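Local coordinates for Protease/Reverse transcriptase/ribonuclease H (PDB 7KSF), which probably cleaves viral polyproteins as an aspartic protease, copies RNA or DNA templates into DNA, and degrades the RNA strand of RNA–DNA hybrids during foamy virus replication, at residues Q95-V100 with I178-K183; N150-D155 with P260-L265; I238-Y243 with D311-H316; E451-I456 with M514-L519. The protein carries 1 engineered substitution. All blocks are in the same frame, centred on the assembly; numbering follows the deposited sequence.

Contact 1. Residues Q95-V100 with I178-K183; sequences QLTILV and IDDLLK
Thr97 and Asp180 form the main polar joint between the loop 95-100, which follows the protease sheet, and one side of helix 171-184, which probably corresponds to the first helix of the fingers, as in related retroviral enzymes. The carboxylate of Asp180 is the main acceptor. Its OD1 takes the Thr97 hydroxyl in a hydrogen bond of 2.6 Å between Thr97 OG1 and Asp180 OD1. Asp180 OD1 also receives a weak bond from Thr97 N, 3.4 Å long and bent to 128° at the hydrogen. Thr97 OG1 lies beside its own backbone N (chi1 -51°), which lets both donors of one residue converge on one carboxylate oxygen. One turn on, the extended chain of Lys183 carries its ammonium to the loop, where Lys183 NZ makes a weak bond of 3.3 Å to Gln95 O. Between these polar joints Leu96 CD2 rests 3.8 Å from Asp180 OD1, an apolar branch crossing the acid. Backbone bonds of Ile98 with Glu138 and of Val100 with His136 hold the loop on its further course. Thr97 OG1 approaches Asp180 OD1 from the syn side, 15° out of the carboxylate plane.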
loop_
_atom_site.group_PDB
_atom_site.type_symbol
_atom_site.label_atom_id
_atom_site.label_comp_id
_atom_site.label_asym_id
_atom_site.label_seq_id
_atom_site.Cartn_x
_atom_site.Cartn_y
_atom_site.Cartn_z
ATOM N N GLN A 95 -16.414 14.260 -20.240
ATOM C CA GLN A 95 -17.414 13.796 -19.283
ATOM C C GLN A 95 -17.483 12.278 -19.367
ATOM O O GLN A 95 -17.971 11.731 -20.361
ATOM C CB GLN A 95 -18.784 14.422 -19.562
ATOM C CG GLN A 95 -18.842 15.935 -19.380
ATOM C CD GLN A 95 -19.291 16.347 -17.991
ATOM O OE1 GLN A 95 -20.133 15.692 -17.375
ATOM N NE2 GLN A 95 -18.725 17.440 -17.481
ATOM N N LEU A 96 -17.002 11.603 -18.330
ATOM C CA LEU A 96 -17.007 10.154 -18.281
ATOM C C LEU A 96 -18.060 9.747 -17.251
ATOM O O LEU A 96 -18.871 10.571 -16.812
ATOM C CB LEU A 96 -15.652 9.658 -17.770
ATOM C CG LEU A 96 -14.470 9.909 -18.716
ATOM C CD1 LEU A 96 -13.187 9.461 -18.057
ATOM C CD2 LEU A 96 -14.677 9.190 -20.037
ATOM N N THR A 97 -18.041 8.408 -16.791
ATOM C CA THR A 97 -19.187 7.797 -16.127
ATOM C C THR A 97 -19.294 8.226 -14.669
ATOM O O THR A 97 -20.271 8.870 -14.274
ATOM C CB THR A 97 -19.098 6.277 -16.227
ATOM O OG1 THR A 97 -18.874 5.900 -17.594
ATOM C CG2 THR A 97 -20.392 5.646 -15.744
ATOM N N ILE A 98 -18.307 7.874 -13.853
ATOM C CA ILE A 98 -18.367 8.056 -12.407
ATOM C C ILE A 98 -17.387 9.146 -12.001
ATOM O O ILE A 98 -16.220 9.128 -12.409
ATOM C CB ILE A 98 -18.062 6.745 -11.664
ATOM C CG1 ILE A 98 -19.084 5.670 -12.026
ATOM C CG2 ILE A 98 -18.034 6.979 -10.160
ATOM C CD1 ILE A 98 -18.816 4.343 -11.365
ATOM N N LEU A 99 -17.860 10.083 -11.186
ATOM C CA LEU A 99 -17.017 11.122 -10.617
ATOM C C LEU A 99 -16.466 10.639 -9.282
ATOM O O LEU A 99 -17.221 10.164 -8.428
ATOM C CB LEU A 99 -17.824 12.407 -10.438
ATOM C CG LEU A 99 -17.121 13.652 -9.908
ATOM C CD1 LEU A 99 -16.079 14.147 -10.897
ATOM C CD2 LEU A 99 -18.161 14.720 -9.638
ATOM N N VAL A 100 -15.151 10.747 -9.109
ATOM C CA VAL A 100 -14.500 10.242 -7.902
ATOM C C VAL A 100 -14.803 11.188 -6.744
ATOM O O VAL A 100 -15.065 12.380 -6.969
ATOM C CB VAL A 100 -12.984 10.073 -8.112
ATOM C CG1 VAL A 100 -12.700 9.397 -9.448
ATOM C CG2 VAL A 100 -12.265 11.409 -8.018
ATOM N N ILE A 178 -14.772 -0.372 -20.133
ATOM C CA ILE A 178 -14.693 -0.528 -21.584
ATOM C C ILE A 178 -15.285 0.686 -22.285
ATOM O O ILE A 178 -14.718 1.196 -23.255
ATOM C CB ILE A 178 -15.394 -1.826 -22.026
ATOM C CG1 ILE A 178 -14.802 -3.037 -21.303
ATOM C CG2 ILE A 178 -15.259 -2.011 -23.528
ATOM C CD1 ILE A 178 -13.399 -3.367 -21.739
ATOM N N ASP A 179 -16.425 1.179 -21.794
ATOM C CA ASP A 179 -17.058 2.337 -22.417
ATOM C C ASP A 179 -16.198 3.586 -22.263
ATOM O O ASP A 179 -16.004 4.339 -23.224
ATOM C CB ASP A 179 -18.446 2.565 -21.819
ATOM C CG ASP A 179 -19.456 1.532 -22.279
ATOM O OD1 ASP A 179 -19.117 0.724 -23.171
ATOM O OD2 ASP A 179 -20.593 1.539 -21.763
ATOM N N ASP A 180 -15.673 3.822 -21.058
ATOM C CA ASP A 180 -14.895 5.033 -20.819
ATOM C C ASP A 180 -13.626 5.058 -21.665
ATOM O O ASP A 180 -13.298 6.085 -22.269
ATOM C CB ASP A 180 -14.562 5.152 -19.329
ATOM C CG ASP A 180 -15.791 5.431 -18.478
ATOM O OD1 ASP A 180 -16.663 6.200 -18.929
ATOM O OD2 ASP A 180 -15.890 4.881 -17.364
ATOM N N LEU A 181 -12.906 3.936 -21.727
ATOM C CA LEU A 181 -11.685 3.889 -22.526
ATOM C C LEU A 181 -11.993 4.009 -24.010
ATOM O O LEU A 181 -11.266 4.686 -24.745
ATOM C CB LEU A 181 -10.922 2.598 -22.241
ATOM C CG LEU A 181 -10.491 2.443 -20.783
ATOM C CD1 LEU A 181 -9.741 1.144 -20.598
ATOM C CD2 LEU A 181 -9.641 3.624 -20.347
ATOM N N LEU A 182 -13.057 3.351 -24.472
ATOM C CA LEU A 182 -13.509 3.566 -25.840
ATOM C C LEU A 182 -13.866 5.025 -26.062
ATOM O O LEU A 182 -13.571 5.599 -27.117
ATOM C CB LEU A 182 -14.713 2.676 -26.153
ATOM C CG LEU A 182 -14.486 1.189 -26.391
ATOM C CD1 LEU A 182 -15.823 0.472 -26.362
ATOM C CD2 LEU A 182 -13.779 0.950 -27.713
ATOM N N LYS A 183 -14.502 5.647 -25.067
ATOM C CA LYS A 183 -14.890 7.045 -25.195
ATOM C C LYS A 183 -13.665 7.943 -25.276
ATOM O O LYS A 183 -13.643 8.909 -26.046
ATOM C CB LYS A 183 -15.783 7.453 -24.023
ATOM C CG LYS A 183 -16.680 8.656 -24.297
ATOM C CD LYS A 183 -17.685 8.857 -23.174
ATOM C CE LYS A 183 -18.866 9.697 -23.632
ATOM N NZ LYS A 183 -19.793 10.018 -22.513
#

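Contact 2. Residues N150-D155 with P260-L265; sequences NIATGD and PESYWL
Ile151 and Ser262 meet through two first torsions. CG1 of Ile151 stands between its own N and carbonyl carbon (chi1 63°), and OG of Ser262 lies beside its own N (chi1 -68°). The isoleucine branch thus reaches the serine methylene, with Ile151 CG1 3.7 Å from Ser262 CB. The serine hydroxyl in turn faces the backbone of 150-155, where Ser262 OG accepts a weak hydrogen bond from Ile151 N, 3.4 Å long with 148° at the hydrogen. Ala152 approaches the same oxygen, its CB lying 3.7 Å from Ser262 OG. Asn150 adds the looser flank of this cluster, its OD1 3.8 Å from Ser262 OG. The same CG1 of Ile151 also meets Leu265 CD2, at 4.1 Å, as its second apolar partner. Ser262 and Leu265 share one turn, joined by a backbone bond of 3.3 Å from Leu265 N to Ser262 O, so a single short turn offers both the hydroxyl and the branched tip. This turn precedes strand 268-270 and, as in related retroviral enzymes, probably belongs to the fingers; Thr153 also leans on Pro222. Segment 150-155 thus meets the turn 260-265 of the polymerase region through one weak bond and a few van der Waals contacts, with no charged pair, a chemistry consistent with packing rather than directed bonds.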
loop_
_atom_site.group_PDB
_atom_site.type_symbol
_atom_site.label_atom_id
_atom_site.label_comp_id
_atom_site.label_asym_id
_atom_site.label_seq_id
_atom_site.Cartn_x
_atom_site.Cartn_y
_atom_site.Cartn_z
ATOM N N ASN A 150 6.719 1.811 -30.529
ATOM C CA ASN A 150 6.620 0.630 -31.376
ATOM C C ASN A 150 6.948 -0.586 -30.521
ATOM O O ASN A 150 8.082 -0.731 -30.051
ATOM C CB ASN A 150 7.562 0.724 -32.575
ATOM C CG ASN A 150 7.332 -0.386 -33.584
ATOM O OD1 ASN A 150 6.495 -0.265 -34.476
ATOM N ND2 ASN A 150 8.083 -1.475 -33.447
ATOM N N ILE A 151 5.955 -1.442 -30.307
ATOM C CA ILE A 151 6.120 -2.636 -29.494
ATOM C C ILE A 151 6.041 -3.901 -30.346
ATOM O O ILE A 151 5.787 -4.985 -29.825
ATOM C CB ILE A 151 5.096 -2.676 -28.347
ATOM C CG1 ILE A 151 3.676 -2.760 -28.906
ATOM C CG2 ILE A 151 5.238 -1.448 -27.472
ATOM C CD1 ILE A 151 2.611 -2.932 -27.844
ATOM N N ALA A 152 6.252 -3.774 -31.654
ATOM C CA ALA A 152 6.177 -4.919 -32.561
ATOM C C ALA A 152 7.552 -5.525 -32.811
ATOM O O ALA A 152 7.931 -5.796 -33.949
ATOM C CB ALA A 152 5.520 -4.504 -33.871
ATOM N N THR A 153 8.310 -5.727 -31.737
ATOM C CA THR A 153 9.626 -6.342 -31.814
ATOM C C THR A 153 9.494 -7.858 -31.779
ATOM O O THR A 153 8.696 -8.409 -31.013
ATOM C CB THR A 153 10.519 -5.871 -30.662
ATOM O OG1 THR A 153 9.906 -6.212 -29.411
ATOM C CG2 THR A 153 10.720 -4.363 -30.727
ATOM N N GLY A 154 10.281 -8.529 -32.618
ATOM C CA GLY A 154 10.214 -9.970 -32.745
ATOM C C GLY A 154 9.535 -10.380 -34.033
ATOM O O GLY A 154 8.419 -9.936 -34.322
ATOM N N ASP A 155 10.197 -11.231 -34.820
ATOM C CA ASP A 155 9.657 -11.608 -36.122
ATOM C C ASP A 155 8.609 -12.712 -36.019
ATOM O O ASP A 155 7.713 -12.786 -36.865
ATOM C CB ASP A 155 10.792 -12.041 -37.054
ATOM C CG ASP A 155 10.331 -12.231 -38.487
ATOM O OD1 ASP A 155 9.366 -11.553 -38.900
ATOM O OD2 ASP A 155 10.938 -13.055 -39.204
ATOM N N PRO A 260 0.260 3.116 -34.577
ATOM C CA PRO A 260 -0.922 2.473 -35.179
ATOM C C PRO A 260 -0.651 1.082 -35.728
ATOM O O PRO A 260 -1.575 0.264 -35.801
ATOM C CB PRO A 260 -1.317 3.459 -36.286
ATOM C CG PRO A 260 -0.809 4.784 -35.800
ATOM C CD PRO A 260 0.487 4.470 -35.116
ATOM N N GLU A 261 0.591 0.782 -36.111
ATOM C CA GLU A 261 0.903 -0.553 -36.607
ATOM C C GLU A 261 0.829 -1.601 -35.501
ATOM O O GLU A 261 0.519 -2.765 -35.777
ATOM C CB GLU A 261 2.287 -0.560 -37.257
ATOM C CG GLU A 261 2.657 -1.878 -37.922
ATOM C CD GLU A 261 4.006 -1.820 -38.610
ATOM O OE1 GLU A 261 4.656 -0.756 -38.560
ATOM O OE2 GLU A 261 4.416 -2.844 -39.203
ATOM N N SER A 262 1.101 -1.213 -34.253
ATOM C CA SER A 262 1.170 -2.155 -33.140
ATOM C C SER A 262 -0.173 -2.403 -32.470
ATOM O O SER A 262 -0.215 -3.116 -31.458
ATOM C CB SER A 262 2.166 -1.661 -32.089
ATOM O OG SER A 262 3.494 -1.703 -32.571
ATOM N N TYR A 263 -1.261 -1.830 -32.988
ATOM C CA TYR A 263 -2.558 -1.996 -32.338
ATOM C C TYR A 263 -2.994 -3.455 -32.323
ATOM O O TYR A 263 -3.586 -3.922 -31.341
ATOM C CB TYR A 263 -3.611 -1.131 -33.031
ATOM C CG TYR A 263 -3.455 0.361 -32.819
ATOM C CD1 TYR A 263 -2.547 0.867 -31.897
ATOM C CD2 TYR A 263 -4.230 1.266 -33.536
ATOM C CE1 TYR A 263 -2.407 2.227 -31.702
ATOM C CE2 TYR A 263 -4.098 2.628 -33.345
ATOM C CZ TYR A 263 -3.183 3.105 -32.429
ATOM O OH TYR A 263 -3.051 4.462 -32.237
ATOM N N TRP A 264 -2.703 -4.197 -33.396
ATOM C CA TRP A 264 -3.159 -5.579 -33.509
ATOM C C TRP A 264 -2.542 -6.490 -32.453
ATOM O O TRP A 264 -3.142 -7.517 -32.114
ATOM C CB TRP A 264 -2.843 -6.121 -34.905
ATOM C CG TRP A 264 -1.380 -6.355 -35.139
ATOM C CD1 TRP A 264 -0.487 -5.483 -35.678
ATOM C CD2 TRP A 264 -0.644 -7.545 -34.835
ATOM N NE1 TRP A 264 0.765 -6.053 -35.729
ATOM C CE2 TRP A 264 0.692 -7.320 -35.216
ATOM C CE3 TRP A 264 -0.987 -8.779 -34.275
ATOM C CZ2 TRP A 264 1.684 -8.282 -35.057
ATOM C CZ3 TRP A 264 -0.003 -9.733 -34.118
ATOM C CH2 TRP A 264 1.317 -9.479 -34.509
ATOM N N LEU A 265 -1.363 -6.146 -31.938
ATOM C CA LEU A 265 -0.672 -7.033 -31.008
ATOM C C LEU A 265 -1.412 -7.145 -29.680
ATOM O O LEU A 265 -1.454 -8.220 -29.073
ATOM C CB LEU A 265 0.755 -6.535 -30.780
ATOM C CG LEU A 265 1.638 -7.435 -29.917
ATOM C CD1 LEU A 265 1.816 -8.786 -30.587
ATOM C CD2 LEU A 265 2.981 -6.779 -29.652
#

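Contact 3. Residues I238-Y243 with D311-H316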
loop_
_atom_site.group_PDB
_atom_site.type_symbol
_atom_site.label_atom_id
_atom_site.label_comp_id
_atom_site.label_asym_id
_atom_site.label_seq_id
_atom_site.Cartn_x
_atom_site.Cartn_y
_atom_site.Cartn_z
ATOM N N ILE A 238 17.831 6.304 -2.028
ATOM C CA ILE A 238 16.802 7.188 -1.490
ATOM C C ILE A 238 17.425 8.170 -0.500
ATOM O O ILE A 238 18.543 7.983 -0.006
ATOM C CB ILE A 238 15.676 6.393 -0.817
ATOM C CG1 ILE A 238 16.235 5.611 0.373
ATOM C CG2 ILE A 238 15.018 5.464 -1.813
ATOM C CD1 ILE A 238 15.207 4.833 1.131
ATOM N N VAL A 239 16.686 9.244 -0.223
ATOM C CA VAL A 239 17.099 10.275 0.725
ATOM C C VAL A 239 15.889 10.607 1.586
ATOM O O VAL A 239 14.954 11.263 1.116
ATOM C CB VAL A 239 17.624 11.546 0.036
ATOM C CG1 VAL A 239 17.959 12.613 1.083
ATOM C CG2 VAL A 239 18.837 11.240 -0.818
ATOM N N ARG A 240 15.927 10.199 2.857
ATOM C CA ARG A 240 14.795 10.469 3.788
ATOM C C ARG A 240 15.018 11.808 4.501
ATOM O O ARG A 240 15.953 11.891 5.322
ATOM C CB ARG A 240 14.654 9.328 4.800
ATOM C CG ARG A 240 13.367 8.531 4.663
ATOM C CD ARG A 240 13.578 7.044 4.874
ATOM N NE ARG A 240 14.779 6.759 5.648
ATOM C CZ ARG A 240 14.842 5.881 6.641
ATOM N NH1 ARG A 240 13.766 5.194 6.989
ATOM N NH2 ARG A 240 15.980 5.692 7.285
ATOM N N GLN A 241 14.189 12.816 4.193
ATOM C CA GLN A 241 14.294 14.126 4.825
ATOM C C GLN A 241 13.161 14.326 5.826
ATOM O O GLN A 241 12.619 13.352 6.362
ATOM C CB GLN A 241 14.284 15.233 3.775
ATOM C CG GLN A 241 15.373 15.104 2.714
ATOM C CD GLN A 241 16.640 15.865 3.064
ATOM O OE1 GLN A 241 16.693 17.088 2.940
ATOM N NE2 GLN A 241 17.667 15.144 3.507
ATOM N N LYS A 242 12.807 15.586 6.097
ATOM C CA LYS A 242 11.796 15.871 7.109
ATOM C C LYS A 242 10.427 15.368 6.668
ATOM O O LYS A 242 9.852 14.466 7.286
ATOM C CB LYS A 242 11.759 17.370 7.407
ATOM C CG LYS A 242 10.847 17.744 8.563
ATOM C CD LYS A 242 10.945 19.229 8.874
ATOM C CE LYS A 242 9.971 19.656 9.968
ATOM N NZ LYS A 242 9.949 21.140 10.118
ATOM N N TYR A 243 9.888 15.937 5.594
ATOM C CA TYR A 243 8.593 15.536 5.068
ATOM C C TYR A 243 8.774 14.590 3.887
ATOM O O TYR A 243 9.759 14.667 3.149
ATOM C CB TYR A 243 7.773 16.752 4.631
ATOM C CG TYR A 243 7.629 17.813 5.694
ATOM C CD1 TYR A 243 8.459 18.925 5.707
ATOM C CD2 TYR A 243 6.663 17.708 6.685
ATOM C CE1 TYR A 243 8.334 19.898 6.670
ATOM C CE2 TYR A 243 6.531 18.678 7.659
ATOM C CZ TYR A 243 7.368 19.773 7.647
ATOM O OH TYR A 243 7.243 20.742 8.613
ATOM N N ASP A 311 3.931 5.001 -8.618
ATOM C CA ASP A 311 4.380 5.776 -7.460
ATOM C C ASP A 311 5.570 6.715 -7.673
ATOM O O ASP A 311 6.509 6.399 -8.403
ATOM C CB ASP A 311 4.675 4.839 -6.285
ATOM C CG ASP A 311 3.470 4.011 -5.883
ATOM O OD1 ASP A 311 2.367 4.270 -6.410
ATOM O OD2 ASP A 311 3.625 3.105 -5.041
ATOM N N ILE A 312 5.508 7.870 -7.017
ATOM C CA ILE A 312 6.559 8.883 -7.081
ATOM C C ILE A 312 6.974 9.276 -5.661
ATOM O O ILE A 312 6.130 9.363 -4.768
ATOM C CB ILE A 312 6.096 10.134 -7.846
ATOM C CG1 ILE A 312 5.664 9.762 -9.265
ATOM C CG2 ILE A 312 7.202 11.176 -7.881
ATOM C CD1 ILE A 312 5.235 10.943 -10.104
ATOM N N TYR A 313 8.266 9.503 -5.453
ATOM C CA TYR A 313 8.775 9.864 -4.127
ATOM C C TYR A 313 9.476 11.223 -4.071
ATOM O O TYR A 313 10.312 11.540 -4.918
ATOM C CB TYR A 313 9.712 8.770 -3.612
ATOM C CG TYR A 313 10.194 8.989 -2.194
ATOM C CD1 TYR A 313 11.352 9.709 -1.936
ATOM C CD2 TYR A 313 9.490 8.468 -1.116
ATOM C CE1 TYR A 313 11.794 9.909 -0.641
ATOM C CE2 TYR A 313 9.926 8.662 0.181
ATOM C CZ TYR A 313 11.078 9.382 0.411
ATOM O OH TYR A 313 11.515 9.578 1.703
ATOM N N LEU A 314 9.128 12.017 -3.059
ATOM C CA LEU A 314 9.716 13.334 -2.862
ATOM C C LEU A 314 9.943 13.525 -1.374
ATOM O O LEU A 314 9.031 13.291 -0.577
ATOM C CB LEU A 314 8.819 14.445 -3.411
ATOM C CG LEU A 314 9.458 15.833 -3.364
ATOM C CD1 LEU A 314 10.840 15.796 -3.997
ATOM C CD2 LEU A 314 8.572 16.840 -4.070
ATOM N N SER A 315 11.153 13.945 -1.006
ATOM C CA SER A 315 11.506 14.112 0.401
ATOM C C SER A 315 12.445 15.303 0.527
ATOM O O SER A 315 13.582 15.248 0.049
ATOM C CB SER A 315 12.150 12.843 0.957
ATOM O OG SER A 315 12.393 12.958 2.347
ATOM N N HIS A 316 11.976 16.372 1.166
ATOM C CA HIS A 316 12.788 17.550 1.428
ATOM C C HIS A 316 12.704 17.908 2.902
ATOM O O HIS A 316 11.651 17.761 3.530
ATOM C CB HIS A 316 12.351 18.745 0.571
ATOM C CG HIS A 316 12.944 18.756 -0.804
ATOM N ND1 HIS A 316 12.553 17.877 -1.791
ATOM C CD2 HIS A 316 13.904 19.538 -1.354
ATOM C CE1 HIS A 316 13.245 18.119 -2.892
ATOM N NE2 HIS A 316 14.071 19.121 -2.651
#
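Val239 begins the contact by setting its carbonyl oxygen at the edge of the Tyr313 ring, in the ring plane, with O 3.9 Å from Tyr313 CE1. CB of Arg240 is directed away from the strand, yet its CG passes 3.6 Å from Tyr313 OH; the bent chain brings NE to a hydrogen bond with Gly365 O. Gln241 then gives its backbone N-H to the Ser315 hydroxyl, a hydrogen bond of 2.6 Å from Gln241 N to Ser315 OG that is nearly straight at 160°. That hydroxyl also donates, to Tyr243 O at 3.2 Å from Ser315 OG, coming from above the carbonyl plane. Ser315 is therefore satisfied in both roles and ties the backbone at Gln241 and at Tyr243 to one serine hydroxyl. Lys242 lays CG over one face of the Tyr243 ring, offset toward its rim. Tyr243 N is bonded to His316 O at 3.3 Å. All this lies in the palm sheet of the reverse transcriptase, where the hairpin of strands 306-308 and 311-316 carries the family's Tyr-Val-Asp-Asp sequence across its turn, with Asp311 its last residue. Strand 311-316 runs between 306-308 and 243-249, while helix 319-336 touches Lys242, Tyr243 and His316.

Contact 4. Residues E451-I456 with M514-L519; sequences EQRLVI and MGQEIL
Leu454 O accepts the shortest sound polar bond here, 3.0 Å from Leu519 N and nearly along the C=O axis. The same oxygen also takes a CA-H...O contact from Ile518. Further on, Ile456 N bonds Leu519 O at 3.1 Å, in the carbonyl plane, while Leu454 N reaches Glu517 O only weakly. With Leu454 opposite Ile518 and Val455 opposite Leu519, these bonds give the register of a parallel pair. On the face of Leu454 and Ile518, apolar groups meet: Ile456 CD1 lies 3.7 Å from Ile518 CG2, and Leu454 CB lies 4.0 Å from Ile518 CG1. On the other face Leu519 packs under the guanidinium of Arg453, with CD1 3.2 Å from its plane and offset toward the rim. Arg453 bends at chi3 (-63°), which turns NE back over the leucine. Its charge is answered mainly by a salt bridge from NH2 to Glu472; Glu517 OE1, 4.1 Å from Arg453 NH1 near the guanidinium plane, lies beyond salt-bridge range but may still favour the charge. In the sheet order 3-2-1-4-5 of the RNase H-like fold, this is the junction of strands 1 and 4. Strand 464-471 flanks 454-460, strand 557-561 flanks 518-522, and helix 494-513 covers the face of Leu454, Ile456 and Ile518.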
loop_
_atom_site.group_PDB
_atom_site.type_symbol
_atom_site.label_atom_id
_atom_site.label_comp_id
_atom_site.label_asym_id
_atom_site.label_seq_id
_atom_site.Cartn_x
_atom_site.Cartn_y
_atom_site.Cartn_z
ATOM N N GLU A 451 34.373 -12.731 3.186
ATOM C CA GLU A 451 34.777 -13.763 2.238
ATOM C C GLU A 451 33.607 -14.668 1.869
ATOM O O GLU A 451 33.305 -14.852 0.685
ATOM C CB GLU A 451 35.933 -14.582 2.815
ATOM C CG GLU A 451 36.151 -15.938 2.148
ATOM C CD GLU A 451 36.900 -15.854 0.827
ATOM O OE1 GLU A 451 36.762 -14.841 0.108
ATOM O OE2 GLU A 451 37.633 -16.813 0.505
ATOM N N GLN A 452 32.940 -15.243 2.867
ATOM C CA GLN A 452 31.847 -16.166 2.603
ATOM C C GLN A 452 30.638 -15.433 2.034
ATOM O O GLN A 452 30.370 -14.274 2.359
ATOM C CB GLN A 452 31.450 -16.913 3.877
ATOM C CG GLN A 452 32.539 -17.804 4.445
ATOM C CD GLN A 452 32.014 -18.763 5.493
ATOM O OE1 GLN A 452 30.805 -18.905 5.672
ATOM N NE2 GLN A 452 32.923 -19.431 6.190
ATOM N N ARG A 453 29.903 -16.129 1.169
ATOM C CA ARG A 453 28.705 -15.567 0.569
ATOM C C ARG A 453 27.581 -15.488 1.597
ATOM O O ARG A 453 27.593 -16.163 2.631
ATOM C CB ARG A 453 28.268 -16.401 -0.635
ATOM C CG ARG A 453 29.326 -16.506 -1.720
ATOM C CD ARG A 453 28.855 -17.374 -2.873
ATOM N NE ARG A 453 28.609 -18.750 -2.455
ATOM C CZ ARG A 453 28.151 -19.702 -3.263
ATOM N NH1 ARG A 453 27.888 -19.427 -4.532
ATOM N NH2 ARG A 453 27.955 -20.930 -2.803
ATOM N N LEU A 454 26.594 -14.644 1.301
ATOM C CA LEU A 454 25.495 -14.383 2.221
ATOM C C LEU A 454 24.379 -15.391 1.976
ATOM O O LEU A 454 23.795 -15.426 0.888
ATOM C CB LEU A 454 24.984 -12.952 2.048
ATOM C CG LEU A 454 24.520 -12.187 3.291
ATOM C CD1 LEU A 454 24.171 -10.755 2.921
ATOM C CD2 LEU A 454 23.339 -12.868 3.963
ATOM N N VAL A 455 24.080 -16.203 2.991
ATOM C CA VAL A 455 23.023 -17.208 2.920
ATOM C C VAL A 455 21.813 -16.702 3.689
ATOM O O VAL A 455 21.939 -16.268 4.842
ATOM C CB VAL A 455 23.500 -18.561 3.479
ATOM C CG1 VAL A 455 22.313 -19.482 3.724
ATOM C CG2 VAL A 455 24.488 -19.202 2.524
ATOM N N ILE A 456 20.643 -16.763 3.060
ATOM C CA ILE A 456 19.400 -16.289 3.654
ATOM C C ILE A 456 18.372 -17.407 3.579
ATOM O O ILE A 456 18.026 -17.859 2.481
ATOM C CB ILE A 456 18.869 -15.030 2.951
ATOM C CG1 ILE A 456 19.958 -13.962 2.868
ATOM C CG2 ILE A 456 17.659 -14.486 3.684
ATOM C CD1 ILE A 456 19.544 -12.748 2.078
ATOM N N MET A 514 28.103 -6.528 0.652
ATOM C CA MET A 514 29.464 -6.007 0.531
ATOM C C MET A 514 30.183 -6.616 -0.672
ATOM O O MET A 514 31.335 -7.047 -0.587
ATOM C CB MET A 514 30.255 -6.232 1.820
ATOM C CG MET A 514 29.566 -5.708 3.064
ATOM S SD MET A 514 30.430 -6.204 4.565
ATOM C CE MET A 514 29.393 -5.443 5.809
ATOM N N GLY A 515 29.483 -6.653 -1.804
ATOM C CA GLY A 515 30.057 -7.172 -3.027
ATOM C C GLY A 515 30.113 -8.675 -3.125
ATOM O O GLY A 515 30.858 -9.202 -3.956
ATOM N N GLN A 516 29.348 -9.388 -2.305
ATOM C CA GLN A 516 29.322 -10.844 -2.309
ATOM C C GLN A 516 27.994 -11.350 -2.860
ATOM O O GLN A 516 26.942 -10.739 -2.633
ATOM C CB GLN A 516 29.547 -11.401 -0.900
ATOM C CG GLN A 516 30.988 -11.329 -0.441
ATOM C CD GLN A 516 31.888 -12.259 -1.227
ATOM O OE1 GLN A 516 31.450 -13.305 -1.707
ATOM N NE2 GLN A 516 33.153 -11.881 -1.373
ATOM N N GLU A 517 28.096 -12.423 -3.656
ATOM C CA GLU A 517 26.887 -13.049 -4.168
ATOM C C GLU A 517 26.028 -13.559 -3.020
ATOM O O GLU A 517 26.530 -13.939 -1.957
ATOM C CB GLU A 517 27.233 -14.202 -5.113
ATOM C CG GLU A 517 28.103 -13.804 -6.296
ATOM C CD GLU A 517 28.463 -14.986 -7.177
ATOM O OE1 GLU A 517 27.985 -16.107 -6.904
ATOM O OE2 GLU A 517 29.227 -14.790 -8.147
ATOM N N ILE A 518 24.718 -13.571 -3.242
ATOM C CA ILE A 518 23.738 -13.943 -2.225
ATOM C C ILE A 518 22.994 -15.180 -2.703
ATOM O O ILE A 518 22.467 -15.201 -3.822
ATOM C CB ILE A 518 22.757 -12.793 -1.939
ATOM C CG1 ILE A 518 23.508 -11.563 -1.439
ATOM C CG2 ILE A 518 21.700 -13.228 -0.939
ATOM C CD1 ILE A 518 22.611 -10.386 -1.156
ATOM N N LEU A 519 22.954 -16.204 -1.862
ATOM C CA LEU A 519 22.192 -17.416 -2.130
ATOM C C LEU A 519 21.048 -17.503 -1.128
ATOM O O LEU A 519 21.266 -17.374 0.080
ATOM C CB LEU A 519 23.076 -18.662 -2.040
ATOM C CG LEU A 519 23.959 -19.004 -3.243
ATOM C CD1 LEU A 519 25.104 -18.011 -3.414
ATOM C CD2 LEU A 519 24.488 -20.419 -3.099
#

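Overall arrangement
From the N terminus, contact 1 closes the first long loop, bringing the chain after the protease sheet back against helix 171-184. Contact 2 starts at 150-155, inside that loop, and closes at 260-265, beyond it, so the two cross; both hold the connecting chain after the protease sheet, contact 1 against helix 171-184 and contact 2 against the polymerase region. Contact 3 opens at 238-243, before contact 2 has closed, and so crosses it in turn, closing within the palm sheet about 33 Å from contact 1, centre to centre. Contact 4 follows all three in series and joins two strands of the RNase H-like sheet. Its centre is about 51 Å from that of contact 1, on the opposite side of the chain's centre.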